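Local coordinates for protein aminoglycoside phosphotransferase (PDB 4PDY) that probably transfers a phosphate group to a small-molecule substrate, using a kinase-like fold, at residues P24-L33 and V89-H100. Sequence-based numbering, arbitrary orientation. Where two conformers were deposited one is given.
Sequences PQAVVSKYDL and VTTSSNAPYVRH
Tyr31 and Thr91 illustrate how one aromatic side chain can fill the space between two loop-rich segments, here the turn after helix 25-28 and the loop 90-97. The methyl CG2 of Thr91 sits over one face of the Tyr31 ring, 4.0 Å from its centroid and 21° off the normal, a CH-pi contact. CB of Tyr31 points away from the second segment, but with CG anti to the carbonyl carbon (chi1 -66°) the ring swings back alongside it, and Val98 CG2 packs obliquely, 3.7 Å from CE1. Val27 CG1 meets Val98 CB at 4.0 Å, and its CG2 borders His100. Val89 O lies at the Tyr31 ring edge, and Val89 CG1 also meets Leu33 CD2, tip to tip. The hydroxyl of this buried tyrosine donates to a water, 2.8 Å from Tyr31 OH, which in turn donates to Val89 O and Pro96 O. A leucine in place of Tyr31 would probably leave this water without its phenolic donor and the Thr91 methyl without an aromatic face. Beside the ring, Ser92 N gives Lys30 O a nearly straight hydrogen bond (2.9 Å, 171°), tying together two type I turns. The outer side is looser: Pro24 CG lies at the ring edge of exposed His100 (4.2 Å from CD2), while Lys30 bends back so that NZ donates a hydrogen bond to Ala26 O. Strands 88-89 and 98-100 both pair with strand 103-109, consistent with the N-terminal lobe of kinase-like aminoglycoside phosphotransferases.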
ATOM      1  N   PRO A  24      11.058 -25.762  -3.878  1.00 14.85           N
ATOM      2  CA  PRO A  24      11.680 -27.084  -3.799  1.00 14.59           C
ATOM      3  C   PRO A  24      10.991 -27.981  -2.761  1.00 13.68           C
ATOM      4  O   PRO A  24      10.623 -27.520  -1.693  1.00 13.40           O
ATOM      5  CB  PRO A  24      13.137 -26.770  -3.409  1.00 15.37           C
ATOM      6  CG  PRO A  24      13.345 -25.387  -3.902  1.00 17.75           C
ATOM      7  CD  PRO A  24      12.050 -24.685  -3.702  1.00 16.06           C
ATOM      8  N   GLN A  25      10.818 -29.259  -3.083  1.00 14.22           N
ATOM      9  CA  GLN A  25      10.209 -30.208  -2.152  1.00 13.09           C
ATOM     10  C   GLN A  25      10.910 -30.241  -0.814  1.00 11.79           C
ATOM     11  O   GLN A  25      10.264 -30.430   0.219  1.00 11.95           O
ATOM     12  CB  GLN A  25      10.209 -31.614  -2.742  1.00 15.98           C
ATOM     13  CG  GLN A  25       9.601 -32.696  -1.851  1.00 18.95           C
ATOM     14  CD  GLN A  25       8.142 -32.451  -1.501  1.00 20.14           C
ATOM     15  OE1 GLN A  25       7.307 -32.215  -2.380  1.00 24.11           O
ATOM     16  NE2 GLN A  25       7.824 -32.522  -0.205  1.00 18.41           N
ATOM     17  N   ALA A  26      12.231 -30.057  -0.794  1.00 13.05           N
ATOM     18  CA  ALA A  26      12.955 -30.118   0.477  1.00 13.15           C
ATOM     19  C   ALA A  26      12.450 -29.043   1.454  1.00 11.74           C
ATOM     20  O   ALA A  26      12.478 -29.244   2.660  1.00 12.00           O
ATOM     21  CB  ALA A  26      14.453 -29.994   0.268  1.00 16.08           C
ATOM     22  N   VAL A  27      11.999 -27.915   0.919  1.00  9.93           N
ATOM     23  CA  VAL A  27      11.468 -26.849   1.786  1.00 10.57           C
ATOM     24  C   VAL A  27      10.135 -27.314   2.393  1.00 10.70           C
ATOM     25  O   VAL A  27       9.895 -27.188   3.596  1.00 10.26           O
ATOM     26  CB  VAL A  27      11.277 -25.548   1.009  1.00 11.15           C
ATOM     27  CG1 VAL A  27      10.532 -24.533   1.850  1.00 10.77           C
ATOM     28  CG2 VAL A  27      12.616 -24.964   0.584  1.00 11.83           C
ATOM     29  N   VAL A  28       9.258 -27.877   1.553  1.00 10.24           N
ATOM     30  CA  VAL A  28       7.958 -28.336   2.010  1.00 10.34           C
ATOM     31  C   VAL A  28       8.132 -29.358   3.136  1.00 10.25           C
ATOM     32  O   VAL A  28       7.410 -29.344   4.144  1.00 10.86           O
ATOM     33  CB  VAL A  28       7.191 -29.021   0.854  1.00 11.36           C
ATOM     34  CG1 VAL A  28       5.795 -29.435   1.279  1.00 13.44           C
ATOM     35  CG2 VAL A  28       7.124 -28.162  -0.393  1.00 10.53           C
ATOM     36  N   SER A  29       9.107 -30.257   2.953  1.00  9.71           N
ATOM     37  CA  SER A  29       9.351 -31.318   3.907  1.00 11.24           C
ATOM     38  C   SER A  29       9.924 -30.918   5.267  1.00 11.21           C
ATOM     39  O   SER A  29      10.011 -31.728   6.172  1.00 11.38           O
ATOM     40  CB  SER A  29      10.246 -32.376   3.242  1.00 13.90           C
ATOM     41  OG  SER A  29       9.496 -33.086   2.271  1.00 18.19           O
ATOM     42  N   LYS A  30      10.289 -29.638   5.423  1.00 10.52           N
ATOM     43  CA  LYS A  30      10.682 -29.137   6.745  1.00 11.60           C
ATOM     44  C   LYS A  30       9.481 -28.910   7.656  1.00  8.70           C
ATOM     45  O   LYS A  30       9.634 -28.868   8.871  1.00 10.88           O
ATOM     46  CB  LYS A  30      11.466 -27.820   6.623  1.00 11.12           C
ATOM     47  CG  LYS A  30      12.759 -27.933   5.833  1.00 11.80           C
ATOM     48  CD  LYS A  30      13.683 -28.981   6.418  1.00 12.45           C
ATOM     49  CE  LYS A  30      14.969 -29.163   5.622  1.00 12.69           C
ATOM     50  NZ  LYS A  30      14.677 -29.764   4.283  1.00 13.55           N
ATOM     51  N   TYR A  31       8.288 -28.803   7.071  1.00  9.05           N
ATOM     52  CA  TYR A  31       7.067 -28.609   7.836  1.00  9.86           C
ATOM     53  C   TYR A  31       6.451 -29.973   8.161  1.00  9.81           C
ATOM     54  O   TYR A  31       6.897 -31.015   7.648  1.00 11.29           O
ATOM     55  CB  TYR A  31       6.094 -27.724   7.051  1.00  9.37           C
ATOM     56  CG  TYR A  31       6.622 -26.318   6.878  1.00  9.74           C
ATOM     57  CD1 TYR A  31       7.483 -25.994   5.850  1.00 11.07           C
ATOM     58  CD2 TYR A  31       6.271 -25.316   7.768  1.00  9.33           C
ATOM     59  CE1 TYR A  31       8.001 -24.694   5.724  1.00  9.43           C
ATOM     60  CE2 TYR A  31       6.790 -24.033   7.665  1.00  8.98           C
ATOM     61  CZ  TYR A  31       7.623 -23.725   6.621  1.00  9.04           C
ATOM     62  OH  TYR A  31       8.165 -22.458   6.473  1.00 10.14           O
ATOM     63  N   ASP A  32       5.437 -29.959   9.016  1.00 10.21           N
ATOM     64  CA  ASP A  32       4.667 -31.166   9.336  1.00 10.36           C
ATOM     65  C   ASP A  32       3.220 -31.132   8.816  1.00 10.58           C
ATOM     66  O   ASP A  32       2.269 -31.494   9.514  1.00 15.82           O
ATOM     67  CB  ASP A  32       4.673 -31.421  10.843  1.00 11.23           C
ATOM     68  CG  ASP A  32       6.037 -31.821  11.366  1.00 12.29           C
ATOM     69  OD1 ASP A  32       6.760 -32.585  10.670  1.00 13.17           O
ATOM     70  OD2 ASP A  32       6.369 -31.403  12.504  1.00 15.10           O
ATOM     71  N   LEU A  33       3.047 -30.740   7.574  1.00 11.43           N
ATOM     72  CA  LEU A  33       1.723 -30.450   7.045  1.00 11.08           C
ATOM     73  C   LEU A  33       1.134 -31.527   6.124  1.00 11.28           C
ATOM     74  O   LEU A  33       0.007 -31.384   5.630  1.00 11.64           O
ATOM     75  CB  LEU A  33       1.758 -29.125   6.309  1.00 11.57           C
ATOM     76  CG  LEU A  33       2.118 -27.932   7.193  1.00 12.19           C
ATOM     77  CD1 LEU A  33       2.251 -26.702   6.311  1.00 12.88           C
ATOM     78  CD2 LEU A  33       1.096 -27.711   8.297  1.00 13.81           C
ATOM     79  N   VAL A  89       2.862 -20.548  10.202  1.00 11.21           N
ATOM     80  CA  VAL A  89       3.076 -21.951  10.555  1.00 11.16           C
ATOM     81  C   VAL A  89       4.573 -22.151  10.699  1.00  9.88           C
ATOM     82  O   VAL A  89       5.347 -21.703   9.857  1.00 12.75           O
ATOM     83  CB  VAL A  89       2.489 -22.894   9.487  1.00 13.34           C
ATOM     84  CG1 VAL A  89       2.789 -24.332   9.865  1.00 14.22           C
ATOM     85  CG2 VAL A  89       0.997 -22.614   9.378  1.00 15.26           C
ATOM     86  N   THR A  90       4.986 -22.835  11.750  1.00 10.84           N
ATOM     87  CA  THR A  90       6.397 -23.078  11.985  1.00 10.75           C
ATOM     88  C   THR A  90       6.824 -24.440  11.465  1.00 11.64           C
ATOM     89  O   THR A  90       5.993 -25.314  11.261  1.00 12.47           O
ATOM     90  CB  THR A  90       6.767 -22.980  13.462  1.00 13.69           C
ATOM     91  OG1 THR A  90       6.030 -23.926  14.218  1.00 18.05           O
ATOM     92  CG2 THR A  90       6.496 -21.559  14.000  1.00 15.66           C
ATOM     93  N   THR A  91       8.115 -24.612  11.244  1.00  9.92           N
ATOM     94  CA  THR A  91       8.666 -25.858  10.773  1.00 10.78           C
ATOM     95  C   THR A  91       8.667 -26.899  11.905  1.00 12.03           C
ATOM     96  O   THR A  91       8.324 -26.613  13.057  1.00 13.99           O
ATOM     97  CB  THR A  91      10.112 -25.662  10.289  1.00 11.67           C
ATOM     98  OG1 THR A  91      10.953 -25.403  11.422  1.00 12.40           O
ATOM     99  CG2 THR A  91      10.223 -24.542   9.243  1.00 11.60           C
ATOM    100  N   SER A  92       9.100 -28.103  11.564  1.00 12.47           N
ATOM    101  CA  SER A  92       9.220 -29.165  12.550  1.00 14.67           C
ATOM    102  C   SER A  92      10.231 -28.841  13.653  1.00 15.15           C
ATOM    103  O   SER A  92      10.170 -29.417  14.732  1.00 20.84           O
ATOM    104  CB  SER A  92       9.608 -30.478  11.877  1.00 15.03           C
ATOM    105  OG  SER A  92      10.871 -30.346  11.263  1.00 16.39           O
ATOM    106  N   SER A  93      11.172 -27.937  13.365  1.00 16.21           N
ATOM    107  CA  SER A  93      12.106 -27.442  14.377  1.00 17.73           C
ATOM    108  C   SER A  93      11.673 -26.127  15.048  1.00 19.21           C
ATOM    109  O   SER A  93      12.479 -25.492  15.738  1.00 22.75           O
ATOM    110  CB  SER A  93      13.475 -27.254  13.746  1.00 21.87           C
ATOM    111  OG  SER A  93      13.475 -26.127  12.893  1.00 27.53           O
ATOM    112  N   ASN A  94      10.422 -25.727  14.862  0.50 17.73           N
ATOM    113  CA  ASN A  94       9.884 -24.506  15.474  0.50 15.55           C
ATOM    114  C   ASN A  94      10.364 -23.200  14.840  0.50 16.24           C
ATOM    115  O   ASN A  94      10.144 -22.141  15.407  0.50 19.18           O
ATOM    116  CB  ASN A  94      10.150 -24.463  16.977  0.50 16.73           C
ATOM    117  CG  ASN A  94       9.163 -23.573  17.693  0.50 19.15           C
ATOM    118  OD1 ASN A  94       7.982 -23.534  17.337  0.50 19.15           O
ATOM    119  ND2 ASN A  94       9.633 -22.844  18.688  0.50 21.56           N
ATOM    120  N   ALA A  95      10.977 -23.266  13.663  1.00 15.39           N
ATOM    121  CA  ALA A  95      11.471 -22.055  13.004  1.00 15.45           C
ATOM    122  C   ALA A  95      10.335 -21.391  12.240  1.00 12.77           C
ATOM    123  O   ALA A  95       9.459 -22.074  11.716  1.00 11.83           O
ATOM    124  CB  ALA A  95      12.599 -22.380  12.051  1.00 16.92           C
ATOM    125  N   PRO A  96      10.327 -20.053  12.173  1.00 13.11           N
ATOM    126  CA  PRO A  96       9.248 -19.363  11.447  1.00 12.65           C
ATOM    127  C   PRO A  96       9.447 -19.250   9.923  1.00 11.10           C
ATOM    128  O   PRO A  96       8.585 -18.734   9.233  1.00 10.71           O
ATOM    129  CB  PRO A  96       9.240 -17.974  12.099  1.00 15.32           C
ATOM    130  CG  PRO A  96      10.652 -17.792  12.510  1.00 16.85           C
ATOM    131  CD  PRO A  96      11.179 -19.115  12.928  1.00 16.12           C
ATOM    132  N   TYR A  97      10.583 -19.731   9.416  1.00  9.96           N
ATOM    133  CA  TYR A  97      10.892 -19.697   7.991  1.00  9.74           C
ATOM    134  C   TYR A  97      11.808 -20.862   7.686  1.00  9.81           C
ATOM    135  O   TYR A  97      12.341 -21.477   8.607  1.00 10.28           O
ATOM    136  CB  TYR A  97      11.590 -18.356   7.628  1.00 10.28           C
ATOM    137  CG  TYR A  97      12.904 -18.178   8.365  1.00 10.97           C
ATOM    138  CD1 TYR A  97      14.062 -18.806   7.955  1.00 12.44           C
ATOM    139  CD2 TYR A  97      12.943 -17.473   9.537  1.00 12.57           C
ATOM    140  CE1 TYR A  97      15.231 -18.699   8.666  1.00 14.47           C
ATOM    141  CE2 TYR A  97      14.117 -17.337  10.265  1.00 15.43           C
ATOM    142  CZ  TYR A  97      15.253 -17.971   9.832  1.00 14.99           C
ATOM    143  OH  TYR A  97      16.414 -17.865  10.539  1.00 20.27           O
ATOM    144  N   VAL A  98      12.020 -21.079   6.390  1.00  8.85           N
ATOM    145  CA  VAL A  98      13.069 -21.950   5.882  1.00  9.97           C
ATOM    146  C   VAL A  98      13.940 -21.081   4.971  1.00  9.68           C
ATOM    147  O   VAL A  98      13.424 -20.412   4.092  1.00 10.56           O
ATOM    148  CB  VAL A  98      12.519 -23.155   5.073  1.00 10.40           C
ATOM    149  CG1 VAL A  98      13.636 -23.996   4.490  1.00 10.85           C
ATOM    150  CG2 VAL A  98      11.638 -24.014   5.944  1.00 10.22           C
ATOM    151  N   ARG A  99      15.243 -21.166   5.160  1.00  9.94           N
ATOM    152  CA  ARG A  99      16.188 -20.464   4.305  1.00 11.43           C
ATOM    153  C   ARG A  99      16.807 -21.519   3.388  1.00 10.01           C
ATOM    154  O   ARG A  99      17.398 -22.480   3.874  1.00 13.68           O
ATOM    155  CB  ARG A  99      17.261 -19.790   5.159  1.00 14.23           C
ATOM    156  CG  ARG A  99      18.290 -19.003   4.403  1.00 15.86           C
ATOM    157  CD  ARG A  99      17.708 -17.690   3.923  1.00 16.18           C
ATOM    158  NE  ARG A  99      18.719 -16.976   3.198  1.00 17.92           N
ATOM    159  CZ  ARG A  99      18.506 -15.921   2.444  1.00 17.17           C
ATOM    160  NH1 ARG A  99      17.286 -15.412   2.326  1.00 14.13           N
ATOM    161  NH2 ARG A  99      19.537 -15.357   1.831  1.00 19.97           N
ATOM    162  N   HIS A 100      16.683 -21.332   2.084  1.00 10.89           N
ATOM    163  CA  HIS A 100      17.227 -22.309   1.126  1.00 10.93           C
ATOM    164  C   HIS A 100      17.447 -21.640  -0.228  1.00 11.19           C
ATOM    165  O   HIS A 100      16.576 -20.913  -0.723  1.00 11.48           O
ATOM    166  CB  HIS A 100      16.256 -23.482   0.981  1.00 12.06           C
ATOM    167  CG  HIS A 100      16.772 -24.613   0.150  1.00 14.82           C
ATOM    168  ND1 HIS A 100      17.851 -25.380   0.524  1.00 13.92           N
ATOM    169  CD2 HIS A 100      16.311 -25.146  -1.007  1.00 18.43           C
ATOM    170  CE1 HIS A 100      18.048 -26.324  -0.378  1.00 17.37           C
ATOM    171  NE2 HIS A 100      17.131 -26.199  -1.321  1.00 20.36           N
TER
HETATM  172  O   HOH W   1       6.865 -20.541   7.984  1.00  9.60           O
HETATM  173  O   HOH W   2       4.862 -27.724  10.714  1.00 15.50           O